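Local coordinates for protein methylmalonyl-CoA carboxyltransferase 5S subunit (Propionibacterium freudenreichii subsp. shermanii, PDB 1RQB) that transfers a carboxyl group from the biotin of the 1.3S subunit to pyruvate, forming oxaloacetate, with a cobalt ion bound in each subunit, at residues C53-W67 and F90-L102. Numbering follows the deposited sequence.
Sequences CADIDAAGYWSVECW and FRKLMPNSRLQML
Cys53 presses CB against CB of Leu93 and brings SG to the ring edge of Phe90, 3.8 Å from CD2, in the TIM barrel, where helix 53-58 and the strand after it pack beside helix 83-93 and strand 99-103. Ile56 CG2 meets the selenium of selenomethionine Met94, whose bent chain carries CE on to Val64. With CG anti to the backbone N (chi1 -177°), Asp57 reaches the type I turn Met94-Ser97: OD1 takes Asn96 N on its syn lone pair and Ser97 OG (2.7 Å) from above the carboxylate plane, while OD2 accepts Asn96 ND2 at 2.9 Å. Replacing this aspartate by alanine is likely to leave Asn96 N, Asn96 ND2 and Ser97 OG without the carboxylate that accepts them, and the turn less firmly tied to helix 53-58. The Arg98 guanidinium lies flat on Trp62, planes 14° apart, and its NH1 donates in the carbonyl plane to Trp62 O (2.8 Å). Ser63 OG donates a hydrogen bond to Gln100 OE1 from above the amide carbonyl plane. Strands 63-66 and 99-102 then pair in parallel, Val64 N to Arg98 O (2.9 Å) and Gln100 N to Val64 O (3.0 Å), and a beta bulge shifts the register by one between Glu65 and Trp67, after which Trp67 pairs with Met101. Glu65, salt-bridged to substrate-binding Arg33, shares a water with Gln100 NE2. Cys66 CB packs on Phe90 CD1, and Trp67 CE3 lies 3.7 Å from Met101 CE, with SE of selenomethionine Met101 in plane at the indole edge.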
ATOM      1  N   CYS A  53      23.362   7.993  -2.981  1.00 15.59           N
ATOM      2  CA  CYS A  53      23.748   7.805  -4.388  1.00 17.51           C
ATOM      3  C   CYS A  53      24.685   6.615  -4.605  1.00 16.46           C
ATOM      4  O   CYS A  53      24.509   5.859  -5.559  1.00 15.11           O
ATOM      5  CB  CYS A  53      24.365   9.085  -4.947  1.00 16.61           C
ATOM      6  SG  CYS A  53      23.120  10.352  -5.328  1.00 25.38           S
ATOM      7  N   ALA A  54      25.680   6.436  -3.746  1.00 17.33           N
ATOM      8  CA  ALA A  54      26.611   5.315  -3.936  1.00 16.39           C
ATOM      9  C   ALA A  54      25.851   3.987  -3.888  1.00 17.92           C
ATOM     10  O   ALA A  54      26.076   3.102  -4.711  1.00 14.22           O
ATOM     11  CB  ALA A  54      27.709   5.343  -2.858  1.00 20.21           C
ATOM     12  N   ASP A  55      24.937   3.844  -2.931  1.00 15.13           N
ATOM     13  CA  ASP A  55      24.175   2.592  -2.820  1.00 12.68           C
ATOM     14  C   ASP A  55      23.203   2.440  -3.992  1.00 13.07           C
ATOM     15  O   ASP A  55      23.028   1.340  -4.515  1.00 13.69           O
ATOM     16  CB  ASP A  55      23.440   2.535  -1.489  1.00 15.54           C
ATOM     17  CG  ASP A  55      24.397   2.325  -0.326  1.00 22.34           C
ATOM     18  OD1 ASP A  55      25.268   1.430  -0.437  1.00 23.78           O
ATOM     19  OD2 ASP A  55      24.279   3.046   0.685  1.00 27.40           O
ATOM     20  N   ILE A  56      22.571   3.533  -4.407  1.00 12.87           N
ATOM     21  CA  ILE A  56      21.637   3.469  -5.540  1.00 13.09           C
ATOM     22  C   ILE A  56      22.388   3.010  -6.793  1.00 14.28           C
ATOM     23  O   ILE A  56      21.920   2.153  -7.540  1.00 11.87           O
ATOM     24  CB  ILE A  56      20.988   4.862  -5.793  1.00 11.37           C
ATOM     25  CG1 ILE A  56      19.971   5.143  -4.680  1.00 10.89           C
ATOM     26  CG2 ILE A  56      20.318   4.909  -7.173  1.00 10.60           C
ATOM     27  CD1 ILE A  56      19.325   6.534  -4.729  1.00 12.55           C
ATOM     28  N   ASP A  57      23.583   3.565  -6.983  1.00 13.34           N
ATOM     29  CA  ASP A  57      24.433   3.267  -8.144  1.00 17.73           C
ATOM     30  C   ASP A  57      24.845   1.793  -8.183  1.00 16.14           C
ATOM     31  O   ASP A  57      25.097   1.255  -9.260  1.00 17.56           O
ATOM     32  CB  ASP A  57      25.702   4.141  -8.109  1.00 18.43           C
ATOM     33  CG  ASP A  57      26.598   3.924  -9.324  1.00 24.77           C
ATOM     34  OD1 ASP A  57      26.254   4.404 -10.431  1.00 22.97           O
ATOM     35  OD2 ASP A  57      27.639   3.257  -9.177  1.00 28.81           O
ATOM     36  N   ALA A  58      24.916   1.120  -7.040  1.00 15.85           N
ATOM     37  CA  ALA A  58      25.357  -0.284  -7.038  1.00 17.29           C
ATOM     38  C   ALA A  58      24.200  -1.253  -6.783  1.00 17.99           C
ATOM     39  O   ALA A  58      24.427  -2.453  -6.630  1.00 16.74           O
ATOM     40  CB  ALA A  58      26.422  -0.490  -5.967  1.00 17.90           C
ATOM     41  N   ALA A  59      22.965  -0.766  -6.762  1.00 13.92           N
ATOM     42  CA  ALA A  59      21.827  -1.644  -6.441  1.00 13.29           C
ATOM     43  C   ALA A  59      21.439  -2.555  -7.608  1.00 16.20           C
ATOM     44  O   ALA A  59      20.863  -3.618  -7.385  1.00 20.26           O
ATOM     45  CB  ALA A  59      20.633  -0.808  -6.006  1.00 12.36           C
ATOM     46  N   GLY A  60      21.727  -2.150  -8.843  1.00 16.77           N
ATOM     47  CA  GLY A  60      21.369  -2.975  -9.994  1.00 13.39           C
ATOM     48  C   GLY A  60      20.157  -2.519 -10.803  1.00 16.89           C
ATOM     49  O   GLY A  60      19.591  -3.285 -11.580  1.00 13.04           O
ATOM     50  N   TYR A  61      19.765  -1.262 -10.646  1.00 12.49           N
ATOM     51  CA  TYR A  61      18.595  -0.729 -11.361  1.00 12.61           C
ATOM     52  C   TYR A  61      18.882  -0.579 -12.857  1.00 14.33           C
ATOM     53  O   TYR A  61      20.018  -0.332 -13.260  1.00 14.11           O
ATOM     54  CB  TYR A  61      18.240   0.649 -10.815  1.00  9.39           C
ATOM     55  CG  TYR A  61      17.796   0.670  -9.383  1.00  8.63           C
ATOM     56  CD1 TYR A  61      18.553   1.327  -8.410  1.00 13.65           C
ATOM     57  CD2 TYR A  61      16.583   0.097  -9.004  1.00 15.18           C
ATOM     58  CE1 TYR A  61      18.103   1.421  -7.084  1.00 13.18           C
ATOM     59  CE2 TYR A  61      16.120   0.187  -7.686  1.00 16.15           C
ATOM     60  CZ  TYR A  61      16.885   0.855  -6.736  1.00 15.37           C
ATOM     61  OH  TYR A  61      16.403   0.996  -5.458  1.00 15.10           O
ATOM     62  N   TRP A  62      17.839  -0.693 -13.675  1.00 12.52           N
ATOM     63  CA  TRP A  62      17.988  -0.501 -15.126  1.00 13.73           C
ATOM     64  C   TRP A  62      18.298   0.979 -15.373  1.00 12.22           C
ATOM     65  O   TRP A  62      19.144   1.333 -16.192  1.00 12.20           O
ATOM     66  CB  TRP A  62      16.699  -0.889 -15.859  1.00 12.95           C
ATOM     67  CG  TRP A  62      16.843  -0.735 -17.353  1.00 14.70           C
ATOM     68  CD1 TRP A  62      17.542  -1.553 -18.200  1.00 19.27           C
ATOM     69  CD2 TRP A  62      16.393   0.371 -18.139  1.00 14.93           C
ATOM     70  NE1 TRP A  62      17.565  -1.011 -19.470  1.00 19.59           N
ATOM     71  CE2 TRP A  62      16.866   0.167 -19.461  1.00 21.01           C
ATOM     72  CE3 TRP A  62      15.642   1.519 -17.857  1.00 11.86           C
ATOM     73  CZ2 TRP A  62      16.610   1.076 -20.502  1.00 16.46           C
ATOM     74  CZ3 TRP A  62      15.385   2.426 -18.894  1.00 14.38           C
ATOM     75  CH2 TRP A  62      15.870   2.195 -20.199  1.00 19.33           C
ATOM     76  N   SER A  63      17.593   1.846 -14.650  1.00  9.66           N
ATOM     77  CA  SER A  63      17.822   3.296 -14.727  1.00  9.62           C
ATOM     78  C   SER A  63      17.406   3.928 -13.399  1.00 11.18           C
ATOM     79  O   SER A  63      16.710   3.312 -12.593  1.00  9.30           O
ATOM     80  CB  SER A  63      17.026   3.948 -15.878  1.00 10.19           C
ATOM     81  OG  SER A  63      15.632   3.989 -15.605  1.00 11.02           O
ATOM     82  N   VAL A  64      17.869   5.150 -13.191  1.00  9.54           N
ATOM     83  CA  VAL A  64      17.575   5.937 -11.985  1.00 10.31           C
ATOM     84  C   VAL A  64      16.940   7.259 -12.423  1.00 11.63           C
ATOM     85  O   VAL A  64      17.598   8.100 -13.032  1.00 10.91           O
ATOM     86  CB  VAL A  64      18.880   6.226 -11.211  1.00 12.28           C
ATOM     87  CG1 VAL A  64      18.585   7.075  -9.976  1.00 14.53           C
ATOM     88  CG2 VAL A  64      19.544   4.884 -10.805  1.00 12.62           C
ATOM     89  N   GLU A  65      15.653   7.445 -12.141  1.00  8.10           N
ATOM     90  CA  GLU A  65      15.021   8.705 -12.558  1.00 11.25           C
ATOM     91  C   GLU A  65      15.487   9.775 -11.569  1.00 15.71           C
ATOM     92  O   GLU A  65      15.298   9.626 -10.363  1.00 16.10           O
ATOM     93  CB  GLU A  65      13.491   8.565 -12.552  1.00 15.15           C
ATOM     94  CG  GLU A  65      12.796   9.728 -13.262  1.00 18.53           C
ATOM     95  CD  GLU A  65      11.306   9.787 -12.987  1.00 22.36           C
ATOM     96  OE1 GLU A  65      10.518   9.734 -13.953  1.00 21.50           O
ATOM     97  OE2 GLU A  65      10.932   9.895 -11.800  1.00 19.51           O
ATOM     98  N   CYS A  66      16.102  10.848 -12.056  1.00 10.34           N
ATOM     99  CA  CYS A  66      16.625  11.834 -11.101  1.00 12.01           C
ATOM    100  C   CYS A  66      16.526  13.268 -11.624  1.00 13.66           C
ATOM    101  O   CYS A  66      17.099  14.177 -11.026  1.00 16.03           O
ATOM    102  CB  CYS A  66      18.091  11.521 -10.810  1.00 17.28           C
ATOM    103  SG  CYS A  66      19.098  11.535 -12.313  1.00 21.97           S
ATOM    104  N   TRP A  67      15.795  13.499 -12.707  1.00 12.08           N
ATOM    105  CA  TRP A  67      15.739  14.875 -13.219  1.00 14.44           C
ATOM    106  C   TRP A  67      14.465  15.078 -14.041  1.00 16.17           C
ATOM    107  O   TRP A  67      13.772  14.126 -14.395  1.00 12.35           O
ATOM    108  CB  TRP A  67      16.987  15.150 -14.079  1.00 14.44           C
ATOM    109  CG  TRP A  67      17.500  16.579 -13.997  1.00 15.55           C
ATOM    110  CD1 TRP A  67      17.898  17.239 -12.869  1.00 12.90           C
ATOM    111  CD2 TRP A  67      17.698  17.493 -15.090  1.00 13.79           C
ATOM    112  NE1 TRP A  67      18.337  18.507 -13.190  1.00 14.33           N
ATOM    113  CE2 TRP A  67      18.226  18.689 -14.545  1.00 14.53           C
ATOM    114  CE3 TRP A  67      17.477  17.417 -16.477  1.00 13.89           C
ATOM    115  CZ2 TRP A  67      18.545  19.801 -15.338  1.00 13.82           C
ATOM    116  CZ3 TRP A  67      17.790  18.526 -17.270  1.00 15.33           C
ATOM    117  CH2 TRP A  67      18.322  19.703 -16.693  1.00 14.69           C
ATOM    118  N   PHE A  90      24.663  14.339  -9.685  1.00 16.57           N
ATOM    119  CA  PHE A  90      24.141  12.969  -9.805  1.00 15.69           C
ATOM    120  C   PHE A  90      24.997  12.163 -10.784  1.00 15.83           C
ATOM    121  O   PHE A  90      25.262  10.982 -10.560  1.00 13.59           O
ATOM    122  CB  PHE A  90      22.695  12.991 -10.298  1.00 14.55           C
ATOM    123  CG  PHE A  90      21.677  13.277  -9.214  1.00 17.37           C
ATOM    124  CD1 PHE A  90      20.480  13.917  -9.522  1.00 17.51           C
ATOM    125  CD2 PHE A  90      21.898  12.880  -7.901  1.00 19.56           C
ATOM    126  CE1 PHE A  90      19.509  14.160  -8.531  1.00 18.29           C
ATOM    127  CE2 PHE A  90      20.931  13.118  -6.902  1.00 22.34           C
ATOM    128  CZ  PHE A  90      19.737  13.762  -7.228  1.00 19.51           C
ATOM    129  N   ARG A  91      25.430  12.800 -11.869  1.00 12.09           N
ATOM    130  CA  ARG A  91      26.235  12.106 -12.885  1.00 11.25           C
ATOM    131  C   ARG A  91      27.557  11.640 -12.271  1.00 12.96           C
ATOM    132  O   ARG A  91      28.049  10.553 -12.567  1.00 15.13           O
ATOM    133  CB  ARG A  91      26.540  13.057 -14.049  1.00 13.79           C
ATOM    134  CG  ARG A  91      27.441  12.498 -15.153  1.00 14.73           C
ATOM    135  CD  ARG A  91      26.809  11.358 -15.947  1.00 15.45           C
ATOM    136  NE  ARG A  91      26.622  10.113 -15.205  1.00 16.34           N
ATOM    137  CZ  ARG A  91      25.898   9.094 -15.665  1.00 14.89           C
ATOM    138  NH1 ARG A  91      25.296   9.194 -16.845  1.00 12.46           N
ATOM    139  NH2 ARG A  91      25.803   7.967 -14.971  1.00 10.36           N
ATOM    140  N   LYS A  92      28.120  12.481 -11.416  1.00 14.92           N
ATOM    141  CA  LYS A  92      29.411  12.208 -10.767  1.00 15.56           C
ATOM    142  C   LYS A  92      29.281  11.158  -9.659  1.00 19.13           C
ATOM    143  O   LYS A  92      30.140  10.288  -9.524  1.00 16.41           O
ATOM    144  CB  LYS A  92      29.962  13.515 -10.187  1.00 21.01           C
ATOM    145  CG  LYS A  92      31.215  13.359  -9.353  1.00 29.51           C
ATOM    146  CD  LYS A  92      31.716  14.712  -8.847  1.00 33.80           C
ATOM    147  CE  LYS A  92      30.647  15.472  -8.059  1.00 38.93           C
ATOM    148  NZ  LYS A  92      30.040  14.676  -6.949  1.00 42.14           N
ATOM    149  N   LEU A  93      28.207  11.214  -8.876  1.00 16.03           N
ATOM    150  CA  LEU A  93      28.050  10.275  -7.755  1.00 17.70           C
ATOM    151  C   LEU A  93      27.492   8.920  -8.198  1.00 16.16           C
ATOM    152  O   LEU A  93      27.554   7.953  -7.441  1.00 18.98           O
ATOM    153  CB  LEU A  93      27.154  10.883  -6.675  1.00 15.75           C
ATOM    154  CG  LEU A  93      27.717  12.151  -6.036  1.00 20.70           C
ATOM    155  CD1 LEU A  93      26.717  12.705  -5.030  1.00 21.29           C
ATOM    156  CD2 LEU A  93      29.046  11.842  -5.362  1.00 24.06           C
HETATM  157  N   MSE A  94      26.924   8.833  -9.395  1.00 13.80           N
HETATM  158  CA  MSE A  94      26.392   7.550  -9.879  1.00 17.02           C
HETATM  159  C   MSE A  94      26.911   7.315 -11.299  1.00 17.65           C
HETATM  160  O   MSE A  94      26.144   7.229 -12.257  1.00 17.39           O
HETATM  161  CB  MSE A  94      24.856   7.590  -9.863  1.00 17.23           C
HETATM  162  CG  MSE A  94      24.297   7.923  -8.490  1.00 17.63           C
HETATM  163 SE   MSE A  94      22.353   7.821  -8.402  1.00 26.43          SE
HETATM  164  CE  MSE A  94      21.896   9.431  -9.416  1.00 18.46           C
ATOM    165  N   PRO A  95      28.238   7.182 -11.447  1.00 19.60           N
ATOM    166  CA  PRO A  95      28.872   6.971 -12.753  1.00 20.94           C
ATOM    167  C   PRO A  95      28.532   5.701 -13.535  1.00 21.38           C
ATOM    168  O   PRO A  95      28.726   5.645 -14.748  1.00 22.42           O
ATOM    169  CB  PRO A  95      30.361   7.047 -12.417  1.00 22.98           C
ATOM    170  CG  PRO A  95      30.406   6.380 -11.075  1.00 20.91           C
ATOM    171  CD  PRO A  95      29.220   7.015 -10.356  1.00 20.82           C
ATOM    172  N   ASN A  96      28.013   4.681 -12.869  1.00 21.00           N
ATOM    173  CA  ASN A  96      27.721   3.423 -13.572  1.00 24.20           C
ATOM    174  C   ASN A  96      26.230   3.270 -13.878  1.00 24.78           C
ATOM    175  O   ASN A  96      25.815   2.233 -14.395  1.00 23.87           O
ATOM    176  CB  ASN A  96      28.153   2.243 -12.707  1.00 24.64           C
ATOM    177  CG  ASN A  96      29.580   2.378 -12.227  1.00 29.29           C
ATOM    178  OD1 ASN A  96      30.505   2.463 -13.032  1.00 27.66           O
ATOM    179  ND2 ASN A  96      29.766   2.414 -10.911  1.00 27.60           N
ATOM    180  N   SER A  97      25.426   4.291 -13.607  1.00 17.97           N
ATOM    181  CA  SER A  97      23.977   4.135 -13.797  1.00 17.95           C
ATOM    182  C   SER A  97      23.456   4.900 -15.015  1.00 17.94           C
ATOM    183  O   SER A  97      24.042   5.889 -15.452  1.00 14.85           O
ATOM    184  CB  SER A  97      23.233   4.670 -12.566  1.00 20.15           C
ATOM    185  OG  SER A  97      23.741   4.123 -11.372  1.00 22.52           O
ATOM    186  N   ARG A  98      22.336   4.411 -15.547  1.00 13.65           N
ATOM    187  CA  ARG A  98      21.652   5.123 -16.634  1.00 16.33           C
ATOM    188  C   ARG A  98      20.770   6.176 -15.962  1.00 16.64           C
ATOM    189  O   ARG A  98      19.823   5.826 -15.259  1.00 16.69           O
ATOM    190  CB  ARG A  98      20.703   4.223 -17.446  1.00 15.73           C
ATOM    191  CG  ARG A  98      21.318   3.083 -18.209  1.00 20.82           C
ATOM    192  CD  ARG A  98      20.251   2.462 -19.127  1.00 22.08           C
ATOM    193  NE  ARG A  98      20.771   1.314 -19.859  1.00 23.54           N
ATOM    194  CZ  ARG A  98      20.979   0.115 -19.321  1.00 31.37           C
ATOM    195  NH1 ARG A  98      20.708  -0.114 -18.033  1.00 21.84           N
ATOM    196  NH2 ARG A  98      21.479  -0.857 -20.073  1.00 29.61           N
ATOM    197  N   LEU A  99      21.084   7.452 -16.148  1.00 11.86           N
ATOM    198  CA  LEU A  99      20.249   8.498 -15.540  1.00 12.24           C
ATOM    199  C   LEU A  99      19.041   8.726 -16.449  1.00 16.16           C
ATOM    200  O   LEU A  99      19.161   8.688 -17.673  1.00 13.23           O
ATOM    201  CB  LEU A  99      21.039   9.795 -15.371  1.00 14.59           C
ATOM    202  CG  LEU A  99      22.330   9.670 -14.551  1.00 20.17           C
ATOM    203  CD1 LEU A  99      22.869  11.070 -14.236  1.00 19.22           C
ATOM    204  CD2 LEU A  99      22.064   8.911 -13.267  1.00 17.79           C
ATOM    205  N   GLN A 100      17.881   8.959 -15.842  1.00 11.82           N
ATOM    206  CA  GLN A 100      16.656   9.140 -16.633  1.00 10.69           C
ATOM    207  C   GLN A 100      15.920  10.402 -16.182  1.00 12.20           C
ATOM    208  O   GLN A 100      15.958  10.768 -15.008  1.00 12.43           O
ATOM    209  CB  GLN A 100      15.770   7.908 -16.433  1.00 11.67           C
ATOM    210  CG  GLN A 100      14.483   7.899 -17.223  1.00 10.67           C
ATOM    211  CD  GLN A 100      13.814   6.528 -17.194  1.00 16.19           C
ATOM    212  OE1 GLN A 100      14.475   5.504 -17.361  1.00 13.33           O
ATOM    213  NE2 GLN A 100      12.499   6.508 -16.998  1.00 16.84           N
HETATM  214  N   MSE A 101      15.267  11.070 -17.133  1.00  8.73           N
HETATM  215  CA  MSE A 101      14.481  12.271 -16.815  1.00 12.27           C
HETATM  216  C   MSE A 101      13.129  12.174 -17.524  1.00 13.66           C
HETATM  217  O   MSE A 101      12.957  11.383 -18.450  1.00 12.34           O
HETATM  218  CB  MSE A 101      15.168  13.553 -17.303  1.00 14.98           C
HETATM  219  CG  MSE A 101      15.197  13.726 -18.831  1.00 15.75           C
HETATM  220 SE   MSE A 101      15.756  15.531 -19.410  1.00 23.66          SE
HETATM  221  CE  MSE A 101      14.447  16.563 -18.417  1.00 12.41           C
ATOM    222  N   LEU A 102      12.186  12.984 -17.056  1.00  9.15           N
ATOM    223  CA  LEU A 102      10.850  13.095 -17.655  1.00 11.74           C
ATOM    224  C   LEU A 102      10.819  14.462 -18.341  1.00 12.49           C
ATOM    225  O   LEU A 102      11.104  15.477 -17.707  1.00 12.95           O
ATOM    226  CB  LEU A 102       9.761  13.040 -16.572  1.00  9.57           C
ATOM    227  CG  LEU A 102       8.331  13.161 -17.120  1.00 11.27           C
ATOM    228  CD1 LEU A 102       7.991  11.907 -17.922  1.00 11.74           C
ATOM    229  CD2 LEU A 102       7.320  13.355 -15.981  1.00  9.38           C
TER
HETATM  230  O   HOH W   1      22.833   1.684 -11.846  1.00 27.25           O
HETATM  231  O   HOH W   2      21.539   1.940 -14.424  1.00 25.21           O
HETATM  232  O   HOH W   3      11.263   9.239 -16.477  1.00 16.96           O